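Local atomic coordinates of N5-carboxyaminoimidazole ribonucleotide synthetase (Bacillus anthracis, PDB entry 3QFF), a protein that probably catalyses the ATP-dependent carboxylation of aminoimidazole ribonucleotide with bicarbonate, giving N5-carboxyaminoimidazole ribonucleotide in purine biosynthesis. Residues A[64-69]-A[87-92]; A[200-205]-A[255-260]; A[230-235]-A[364-369]. One frame throughout, in Å; residues are numbered along the deposited sequence.

Contact 1 (A[64-69]-A[87-92])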
loop_
_atom_site.group_PDB
_atom_site.type_symbol
_atom_site.label_atom_id
_atom_site.label_comp_id
_atom_site.label_asym_id
_atom_site.label_seq_id
_atom_site.Cartn_x
_atom_site.Cartn_y
_atom_site.Cartn_z
ATOM N N ASP A 64 -8.208 -17.857 23.809
ATOM C CA ASP A 64 -8.460 -17.867 25.261
ATOM C C ASP A 64 -7.283 -18.429 26.062
ATOM O O ASP A 64 -7.372 -18.591 27.283
ATOM C CB ASP A 64 -9.755 -18.632 25.599
ATOM C CG ASP A 64 -9.723 -20.078 25.123
ATOM O OD1 ASP A 64 -10.774 -20.743 25.182
ATOM O OD2 ASP A 64 -8.650 -20.557 24.684
ATOM N N ASP A 65 -6.182 -18.716 25.366
ATOM C CA ASP A 65 -4.973 -19.266 25.970
ATOM C C ASP A 65 -4.145 -18.114 26.545
ATOM O O ASP A 65 -3.358 -17.480 25.825
ATOM C CB ASP A 65 -4.203 -20.065 24.903
ATOM C CG ASP A 65 -2.920 -20.703 25.426
ATOM O OD1 ASP A 65 -2.301 -21.469 24.653
ATOM O OD2 ASP A 65 -2.514 -20.440 26.577
ATOM N N LEU A 66 -4.334 -17.836 27.837
ATOM C CA LEU A 66 -3.736 -16.649 28.460
ATOM C C LEU A 66 -2.205 -16.636 28.390
ATOM O O LEU A 66 -1.626 -15.589 28.169
ATOM C CB LEU A 66 -4.240 -16.417 29.899
ATOM C CG LEU A 66 -3.548 -15.328 30.750
ATOM C CD1 LEU A 66 -3.710 -13.915 30.171
ATOM C CD2 LEU A 66 -4.025 -15.364 32.193
ATOM N N LYS A 67 -1.572 -17.799 28.543
ATOM C CA LYS A 67 -0.114 -17.926 28.403
ATOM C C LYS A 67 0.383 -17.475 27.024
ATOM O O LYS A 67 1.407 -16.801 26.918
ATOM C CB LYS A 67 0.356 -19.365 28.671
ATOM C CG LYS A 67 -0.093 -19.959 30.015
ATOM C CD LYS A 67 0.874 -19.681 31.151
ATOM C CE LYS A 67 0.846 -20.831 32.170
ATOM N NZ LYS A 67 1.325 -20.398 33.510
ATOM N N ALA A 68 -0.328 -17.863 25.974
ATOM C CA ALA A 68 0.045 -17.459 24.612
ATOM C C ALA A 68 -0.174 -15.956 24.405
ATOM O O ALA A 68 0.681 -15.284 23.844
ATOM C CB ALA A 68 -0.728 -18.268 23.582
ATOM N N ILE A 69 -1.316 -15.444 24.862
ATOM C CA ILE A 69 -1.609 -14.007 24.857
ATOM C C ILE A 69 -0.471 -13.240 25.563
ATOM O O ILE A 69 -0.020 -12.188 25.089
ATOM C CB ILE A 69 -2.988 -13.705 25.545
ATOM C CG1 ILE A 69 -4.176 -14.109 24.649
ATOM C CG2 ILE A 69 -3.112 -12.228 25.957
ATOM C CD1 ILE A 69 -4.268 -13.333 23.335
ATOM N N ASP A 87 -11.805 -12.736 25.862
ATOM C CA ASP A 87 -12.508 -12.688 27.150
ATOM C C ASP A 87 -11.900 -11.655 28.117
ATOM O O ASP A 87 -10.782 -11.165 27.911
ATOM C CB ASP A 87 -12.696 -14.084 27.769
ATOM C CG ASP A 87 -11.396 -14.721 28.205
ATOM O OD1 ASP A 87 -11.285 -15.965 28.105
ATOM O OD2 ASP A 87 -10.494 -13.991 28.652
ATOM N N TYR A 88 -12.656 -11.300 29.146
ATOM C CA TYR A 88 -12.234 -10.246 30.055
ATOM C C TYR A 88 -10.908 -10.475 30.777
ATOM O O TYR A 88 -10.167 -9.525 30.947
ATOM C CB TYR A 88 -13.321 -9.945 31.083
ATOM C CG TYR A 88 -14.580 -9.310 30.530
ATOM C CD1 TYR A 88 -15.808 -9.575 31.119
ATOM C CD2 TYR A 88 -14.549 -8.441 29.429
ATOM C CE1 TYR A 88 -16.976 -9.003 30.651
ATOM C CE2 TYR A 88 -15.728 -7.861 28.946
ATOM C CZ TYR A 88 -16.938 -8.156 29.577
ATOM O OH TYR A 88 -18.130 -7.628 29.150
ATOM N N ARG A 89 -10.606 -11.701 31.209
ATOM C CA ARG A 89 -9.337 -11.932 31.922
ATOM C C ARG A 89 -8.104 -11.651 31.052
ATOM O O ARG A 89 -7.089 -11.166 31.550
ATOM C CB ARG A 89 -9.254 -13.325 32.579
ATOM C CG ARG A 89 -9.279 -14.517 31.634
ATOM C CD ARG A 89 -9.442 -15.807 32.397
ATOM N NE ARG A 89 -8.247 -16.191 33.154
ATOM C CZ ARG A 89 -7.425 -17.178 32.803
ATOM N NH1 ARG A 89 -7.649 -17.872 31.691
ATOM N NH2 ARG A 89 -6.378 -17.477 33.565
ATOM N N CYS A 90 -8.213 -11.949 29.761
ATOM C CA CYS A 90 -7.148 -11.690 28.800
ATOM C C CYS A 90 -7.092 -10.204 28.450
ATOM O O CYS A 90 -6.003 -9.635 28.388
ATOM C CB CYS A 90 -7.324 -12.559 27.538
ATOM S SG CYS A 90 -7.019 -14.364 27.793
ATOM N N LEU A 91 -8.256 -9.568 28.258
ATOM C CA LEU A 91 -8.295 -8.120 27.980
ATOM C C LEU A 91 -7.730 -7.293 29.131
ATOM O O LEU A 91 -6.947 -6.369 28.891
ATOM C CB LEU A 91 -9.707 -7.631 27.638
ATOM C CG LEU A 91 -10.266 -7.971 26.251
ATOM C CD1 LEU A 91 -11.758 -7.633 26.201
ATOM C CD2 LEU A 91 -9.499 -7.232 25.149
ATOM N N GLN A 92 -8.108 -7.632 30.376
ATOM C CA GLN A 92 -7.588 -6.900 31.530
ATOM C C GLN A 92 -6.079 -7.107 31.647
ATOM O O GLN A 92 -5.337 -6.161 31.932
ATOM C CB GLN A 92 -8.274 -7.308 32.844
ATOM C CG GLN A 92 -7.804 -6.463 34.034
ATOM C CD GLN A 92 -8.610 -6.702 35.307
ATOM O OE1 GLN A 92 -9.526 -5.944 35.624
ATOM N NE2 GLN A 92 -8.263 -7.750 36.038
HETATM O O HOH W 1 -9.086 -16.945 29.059
HETATM O O HOH W 2 -5.709 -19.432 29.879
#
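Leu66 and Cys90 bring together the first turns of helices 66-74 and 88-97, neighbouring helices of the Rossmann-like preATP-grasp domain. The apolar part of the contact centres on sulfur: Cys90 SG lies 4.0 Å from Leu66 CB, and Ile69 CG1 touches it from one turn further along helix 66-74. Outside the two segments, Leu66 also packs on Trp93 and Ile69 on Leu94, so the same helix pair stays in contact beyond its first turns. Beside the sulfur contact the Arg89 chain, bent at chi3 (-71°), lays one face of its guanidinium over a leucine methyl, with Leu66 CD2 3.4 Å from Arg89 NH2. Polar links across the contact run through water. One water donates to both Asp64 O and Asp87 OD1, the latter at 2.6 Å, and accepts from Arg89 NH1; a second accepts from Leu66 N and again from Arg89 NH1. A single guanidinium nitrogen thus serves both bridges. Each helix starts with an aspartate N-cap: Asp65 accepts a weak bond from Ala68 N, whereas Asp87 OD2 takes Cys90 N at 3.3 Å, nearly along the carboxylate C-O axis.

Contact 2 (A[200-205]-A[255-260])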
loop_
_atom_site.group_PDB
_atom_site.type_symbol
_atom_site.label_atom_id
_atom_site.label_comp_id
_atom_site.label_asym_id
_atom_site.label_seq_id
_atom_site.Cartn_x
_atom_site.Cartn_y
_atom_site.Cartn_z
ATOM N N ILE A 200 -16.073 5.366 8.683
ATOM C CA ILE A 200 -14.933 4.925 9.474
ATOM C C ILE A 200 -14.370 6.178 10.135
ATOM O O ILE A 200 -14.063 7.159 9.445
ATOM C CB ILE A 200 -13.807 4.273 8.614
ATOM C CG1 ILE A 200 -14.330 3.148 7.697
ATOM C CG2 ILE A 200 -12.643 3.775 9.510
ATOM C CD1 ILE A 200 -14.774 1.892 8.408
ATOM N N VAL A 201 -14.273 6.154 11.460
ATOM C CA VAL A 201 -13.626 7.249 12.186
ATOM C C VAL A 201 -12.362 6.753 12.906
ATOM O O VAL A 201 -12.305 5.611 13.404
ATOM C CB VAL A 201 -14.632 8.012 13.132
ATOM C CG1 VAL A 201 -15.423 7.043 13.995
ATOM C CG2 VAL A 201 -13.910 9.060 13.977
ATOM N N ILE A 202 -11.343 7.604 12.926
ATOM C CA ILE A 202 -10.063 7.270 13.533
ATOM C C ILE A 202 -9.764 8.271 14.622
ATOM O O ILE A 202 -9.891 9.474 14.391
ATOM C CB ILE A 202 -8.900 7.388 12.511
ATOM C CG1 ILE A 202 -9.229 6.692 11.185
ATOM C CG2 ILE A 202 -7.550 6.901 13.149
ATOM C CD1 ILE A 202 -9.455 5.172 11.283
ATOM N N ARG A 203 -9.350 7.788 15.788
ATOM C CA ARG A 203 -8.940 8.683 16.877
ATOM C C ARG A 203 -7.649 8.167 17.482
ATOM O O ARG A 203 -7.578 7.014 17.911
ATOM C CB ARG A 203 -10.031 8.806 17.952
ATOM C CG ARG A 203 -9.733 9.878 18.992
ATOM C CD ARG A 203 -10.971 10.276 19.810
ATOM N NE ARG A 203 -10.614 11.173 20.917
ATOM C CZ ARG A 203 -10.134 10.781 22.098
ATOM N NH1 ARG A 203 -9.936 9.502 22.359
ATOM N NH2 ARG A 203 -9.846 11.685 23.032
ATOM N N SER A 204 -6.625 9.008 17.495
ATOM C CA SER A 204 -5.316 8.587 17.998
ATOM C C SER A 204 -5.248 8.601 19.529
ATOM O O SER A 204 -6.118 9.162 20.196
ATOM C CB SER A 204 -4.191 9.446 17.403
ATOM O OG SER A 204 -4.048 10.679 18.099
ATOM N N VAL A 205 -4.188 7.990 20.062
ATOM C CA VAL A 205 -3.908 7.966 21.493
ATOM C C VAL A 205 -3.978 9.388 22.077
ATOM O O VAL A 205 -4.560 9.594 23.151
ATOM C CB VAL A 205 -2.503 7.325 21.767
ATOM C CG1 VAL A 205 -2.070 7.522 23.219
ATOM C CG2 VAL A 205 -2.520 5.859 21.445
ATOM N N VAL A 255 -9.963 5.122 20.893
ATOM C CA VAL A 255 -8.580 5.098 20.427
ATOM C C VAL A 255 -8.467 3.970 19.401
ATOM O O VAL A 255 -8.817 2.833 19.685
ATOM C CB VAL A 255 -7.563 4.898 21.579
ATOM C CG1 VAL A 255 -6.124 4.736 21.024
ATOM C CG2 VAL A 255 -7.643 6.072 22.579
ATOM N N GLY A 256 -7.977 4.290 18.207
ATOM C CA GLY A 256 -7.932 3.331 17.116
ATOM C C GLY A 256 -9.000 3.643 16.076
ATOM O O GLY A 256 -9.225 4.811 15.726
ATOM N N THR A 257 -9.681 2.594 15.614
ATOM C CA THR A 257 -10.588 2.658 14.472
ATOM C C THR A 257 -11.989 2.274 14.914
ATOM O O THR A 257 -12.164 1.294 15.653
ATOM C CB THR A 257 -10.121 1.671 13.369
ATOM O OG1 THR A 257 -8.773 1.979 13.022
ATOM C CG2 THR A 257 -10.973 1.785 12.097
ATOM N N LEU A 258 -12.982 3.052 14.483
ATOM C CA LEU A 258 -14.381 2.696 14.717
ATOM C C LEU A 258 -15.169 2.752 13.410
ATOM O O LEU A 258 -15.183 3.774 12.745
ATOM C CB LEU A 258 -15.019 3.638 15.756
ATOM C CG LEU A 258 -16.455 3.296 16.189
ATOM C CD1 LEU A 258 -16.489 1.981 16.976
ATOM C CD2 LEU A 258 -17.050 4.430 17.041
ATOM N N ALA A 259 -15.802 1.644 13.036
ATOM C CA ALA A 259 -16.721 1.655 11.903
ATOM C C ALA A 259 -18.112 1.854 12.472
ATOM O O ALA A 259 -18.501 1.151 13.403
ATOM C CB ALA A 259 -16.658 0.328 11.148
ATOM N N VAL A 260 -18.855 2.801 11.916
ATOM C CA VAL A 260 -20.213 3.076 12.379
ATOM C C VAL A 260 -21.159 2.712 11.241
ATOM O O VAL A 260 -21.120 3.345 10.190
ATOM C CB VAL A 260 -20.389 4.564 12.752
ATOM C CG1 VAL A 260 -21.742 4.791 13.462
ATOM C CG2 VAL A 260 -19.222 5.055 13.637
#
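Val201 and Leu258 exchange two backbone hydrogen bonds, Val201 N to Leu258 O and Leu258 N to Val201 O, both 2.9 Å long and nearly straight. Arg203 and Gly256 form the next such pair, with Gly256 N 2.8 Å from Arg203 O. Between these lies the non-hydrogen-bonded pair Ile202-Thr257, where Ile202 CA approaches Gly256 O at 3.4 Å in a CA-H...O contact; a second non-hydrogen-bonded pair, Ile200-Ala259, follows beyond Val201-Leu258. On the face bearing Ile200, Ile202, Thr257 and Ala259, methyl groups do the touching: Ile200 CD1 reaches Ala259 CB at 3.7 Å, and Ile200 CG2 meets Thr257 CG2. Ile202 CD1 sits against both branches of Thr257, the two side chains lying alongside each other. The other face carries Val201, whose CG1 lies between backbone N and carbonyl carbon (chi1 49°) and packs 3.9 Å from Leu258 CB. Near the end of the pairing, Val255 CG1 meets Val205 CG2 at 3.8 Å, while the extended Arg203 chain carries NH1 past Val255 CG2 to a hydrogen bond with Leu254 O.

Strands 195-203 and 256-264 are adjacent antiparallel members of the large sheet to which the ATP-grasp domain contributes, their short segments running at 157° to each other. Strand 209-220 flanks the first and strand 270-276 the second. Helix 294-303 packs on the isoleucine face, where His298 ND1 hydrogen-bonds Thr257 OG1 and so gives this buried hydroxyl a partner. Helix 235-251 covers the opposite face, with Ala249 on Val201 and Leu248 on Val260. Farther out, the bound ADP is about 11 Å from the Ala259 side chain.

Contact 3 (A[230-235]-A[364-369])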
loop_
_atom_site.group_PDB
_atom_site.type_symbol
_atom_site.label_atom_id
_atom_site.label_comp_id
_atom_site.label_asym_id
_atom_site.label_seq_id
_atom_site.Cartn_x
_atom_site.Cartn_y
_atom_site.Cartn_z
ATOM N N PRO A 230 -18.336 8.172 -3.442
ATOM C CA PRO A 230 -19.226 8.733 -2.412
ATOM C C PRO A 230 -20.570 8.013 -2.359
ATOM O O PRO A 230 -21.081 7.570 -3.392
ATOM C CB PRO A 230 -19.416 10.193 -2.862
ATOM C CG PRO A 230 -18.311 10.444 -3.878
ATOM C CD PRO A 230 -18.113 9.124 -4.543
ATOM N N ALA A 231 -21.109 7.843 -1.156
ATOM C CA ALA A 231 -22.459 7.283 -1.004
ATOM C C ALA A 231 -23.431 8.136 -1.821
ATOM O O ALA A 231 -23.289 9.353 -1.879
ATOM C CB ALA A 231 -22.871 7.258 0.475
ATOM N N ARG A 232 -24.401 7.500 -2.465
ATOM C CA ARG A 232 -25.346 8.221 -3.308
ATOM C C ARG A 232 -26.484 8.813 -2.458
ATOM O O ARG A 232 -27.630 8.352 -2.499
ATOM C CB ARG A 232 -25.856 7.323 -4.445
ATOM C CG ARG A 232 -24.722 6.844 -5.385
ATOM C CD ARG A 232 -25.174 5.800 -6.404
ATOM N NE ARG A 232 -25.549 4.537 -5.775
ATOM C CZ ARG A 232 -26.098 3.499 -6.411
ATOM N NH1 ARG A 232 -26.397 2.403 -5.730
ATOM N NH2 ARG A 232 -26.347 3.546 -7.724
ATOM N N ILE A 233 -26.134 9.833 -1.676
ATOM C CA ILE A 233 -27.052 10.455 -0.730
ATOM C C ILE A 233 -26.883 11.972 -0.778
ATOM O O ILE A 233 -25.893 12.467 -1.320
ATOM C CB ILE A 233 -26.832 9.923 0.732
ATOM C CG1 ILE A 233 -25.400 10.209 1.210
ATOM C CG2 ILE A 233 -27.164 8.425 0.837
ATOM C CD1 ILE A 233 -25.080 9.685 2.587
ATOM N N THR A 234 -27.846 12.708 -0.214
ATOM C CA THR A 234 -27.776 14.171 -0.180
ATOM C C THR A 234 -26.598 14.656 0.657
ATOM O O THR A 234 -26.115 13.941 1.550
ATOM C CB THR A 234 -29.063 14.799 0.398
ATOM O OG1 THR A 234 -29.200 14.433 1.779
ATOM C CG2 THR A 234 -30.307 14.331 -0.382
ATOM N N GLU A 235 -26.150 15.878 0.381
ATOM C CA GLU A 235 -25.089 16.495 1.164
ATOM C C GLU A 235 -25.496 16.613 2.632
ATOM O O GLU A 235 -24.640 16.672 3.508
ATOM C CB GLU A 235 -24.735 17.876 0.600
ATOM C CG GLU A 235 -23.316 18.349 0.927
ATOM C CD GLU A 235 -22.254 17.443 0.324
ATOM O OE1 GLU A 235 -21.383 16.951 1.084
ATOM O OE2 GLU A 235 -22.305 17.199 -0.905
ATOM N N ASN A 364 -16.680 8.230 -12.714
ATOM C CA ASN A 364 -18.134 8.111 -12.599
ATOM C C ASN A 364 -18.520 6.815 -11.883
ATOM O O ASN A 364 -18.185 5.711 -12.327
ATOM C CB ASN A 364 -18.803 8.262 -13.987
ATOM C CG ASN A 364 -20.330 8.109 -13.950
ATOM O OD1 ASN A 364 -20.882 7.342 -13.156
ATOM N ND2 ASN A 364 -21.016 8.831 -14.837
ATOM N N ILE A 365 -19.227 6.954 -10.761
ATOM C CA ILE A 365 -19.603 5.792 -9.949
ATOM C C ILE A 365 -20.453 4.754 -10.696
ATOM O O ILE A 365 -20.278 3.541 -10.507
ATOM C CB ILE A 365 -20.277 6.217 -8.619
ATOM C CG1 ILE A 365 -19.212 6.546 -7.571
ATOM C CG2 ILE A 365 -21.200 5.119 -8.079
ATOM C CD1 ILE A 365 -18.394 5.337 -7.107
ATOM N N GLU A 366 -21.362 5.225 -11.551
ATOM C CA GLU A 366 -22.229 4.312 -12.304
ATOM C C GLU A 366 -21.441 3.458 -13.305
ATOM O O GLU A 366 -21.818 2.330 -13.593
ATOM C CB GLU A 366 -23.377 5.066 -12.997
ATOM C CG GLU A 366 -24.294 5.876 -12.054
ATOM C CD GLU A 366 -25.058 5.031 -11.025
ATOM O OE1 GLU A 366 -25.466 3.884 -11.341
ATOM O OE2 GLU A 366 -25.268 5.533 -9.885
ATOM N N VAL A 367 -20.331 3.992 -13.804
ATOM C CA VAL A 367 -19.475 3.254 -14.730
ATOM C C VAL A 367 -18.774 2.118 -13.981
ATOM O O VAL A 367 -18.695 0.992 -14.480
ATOM C CB VAL A 367 -18.471 4.202 -15.424
ATOM C CG1 VAL A 367 -17.477 3.425 -16.285
ATOM C CG2 VAL A 367 -19.224 5.231 -16.285
ATOM N N ALA A 368 -18.305 2.412 -12.765
ATOM C CA ALA A 368 -17.712 1.395 -11.894
ATOM C C ALA A 368 -18.712 0.297 -11.548
ATOM O O ALA A 368 -18.374 -0.895 -11.566
ATOM C CB ALA A 368 -17.144 2.036 -10.623
ATOM N N LEU A 369 -19.946 0.694 -11.235
ATOM C CA LEU A 369 -21.002 -0.290 -10.972
ATOM C C LEU A 369 -21.234 -1.195 -12.174
ATOM O O LEU A 369 -21.354 -2.414 -12.030
ATOM C CB LEU A 369 -22.304 0.388 -10.534
ATOM C CG LEU A 369 -22.316 0.923 -9.095
ATOM C CD1 LEU A 369 -23.592 1.712 -8.829
ATOM C CD2 LEU A 369 -22.155 -0.204 -8.093
#
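Arg232 reaches Glu366 from the centre of an inverse gamma turn, in a loop whose Pro230 follows a cis peptide bond. Arg232 NH2 donates to Glu366 OE2 at 3.1 Å with an N-H...O angle of 157°, the one hydrogen bond between the two segments and part of a salt bridge. The acceptor lies at the edge of the guanidinium, close to its plane, and uses the syn lone pair of OE2; the carboxylate and guanidinium planes are 30° apart. Glu366 bends at chi2 (-63°), turning CD back from a fully extended course, and OE2 also comes 3.5 Å from Arg232 CD.

Leu369, one helical turn on, meets the same group differently. Its side chain and that of Arg232 approach tip to tip, placing Leu369 CD1 over one guanidinium face, 3.5 Å from Arg232 NH2. Arg232 NH1 has a second acidic partner, Glu216 on strand 209-220, so two carboxylates share the charge of the guanidinium.

Beside the ion pair the contact is apolar and looser: Pro230 CD lies 4.1 Å from Ile365 CG1, and Pro315 touches both residues. Ile365 and Leu369 also pack on Ile228 and Val317, seating their helix on strands 223-229 and 316-322. At the start of this helix Asn364 OD1 accepts weak capping bonds from Glu366 N and Val367 N. The arrangement is a loop-to-helix surface contact between the ATP-grasp domain and the C-terminal domain of a PurK-type ATP-grasp enzyme, with a salt bridge beside a small apolar patch.

Contact 2 is the buried member of the set, while contact 1 is partly buried and contact 3 lies at the surface; the two latter are on opposite sides of the chain's centre, their centres about 43 Å apart. Chemistry follows place. Direct backbone bonds and methyl packing join the strands of contact 2, contact 1 combines apolar packing round a cysteine with water bridges at the helix starts, and contact 3 sets a direct ion pair beside apolar packing. Contacts 2 and 3 are linked through shared elements: helix 235-251, which packs on contact 2, begins at the end of segment 230-235, and strand 209-220 borders both. Contact 1 belongs to the separate preATP-grasp domain, its nearest atoms about 11 Å from contact 2.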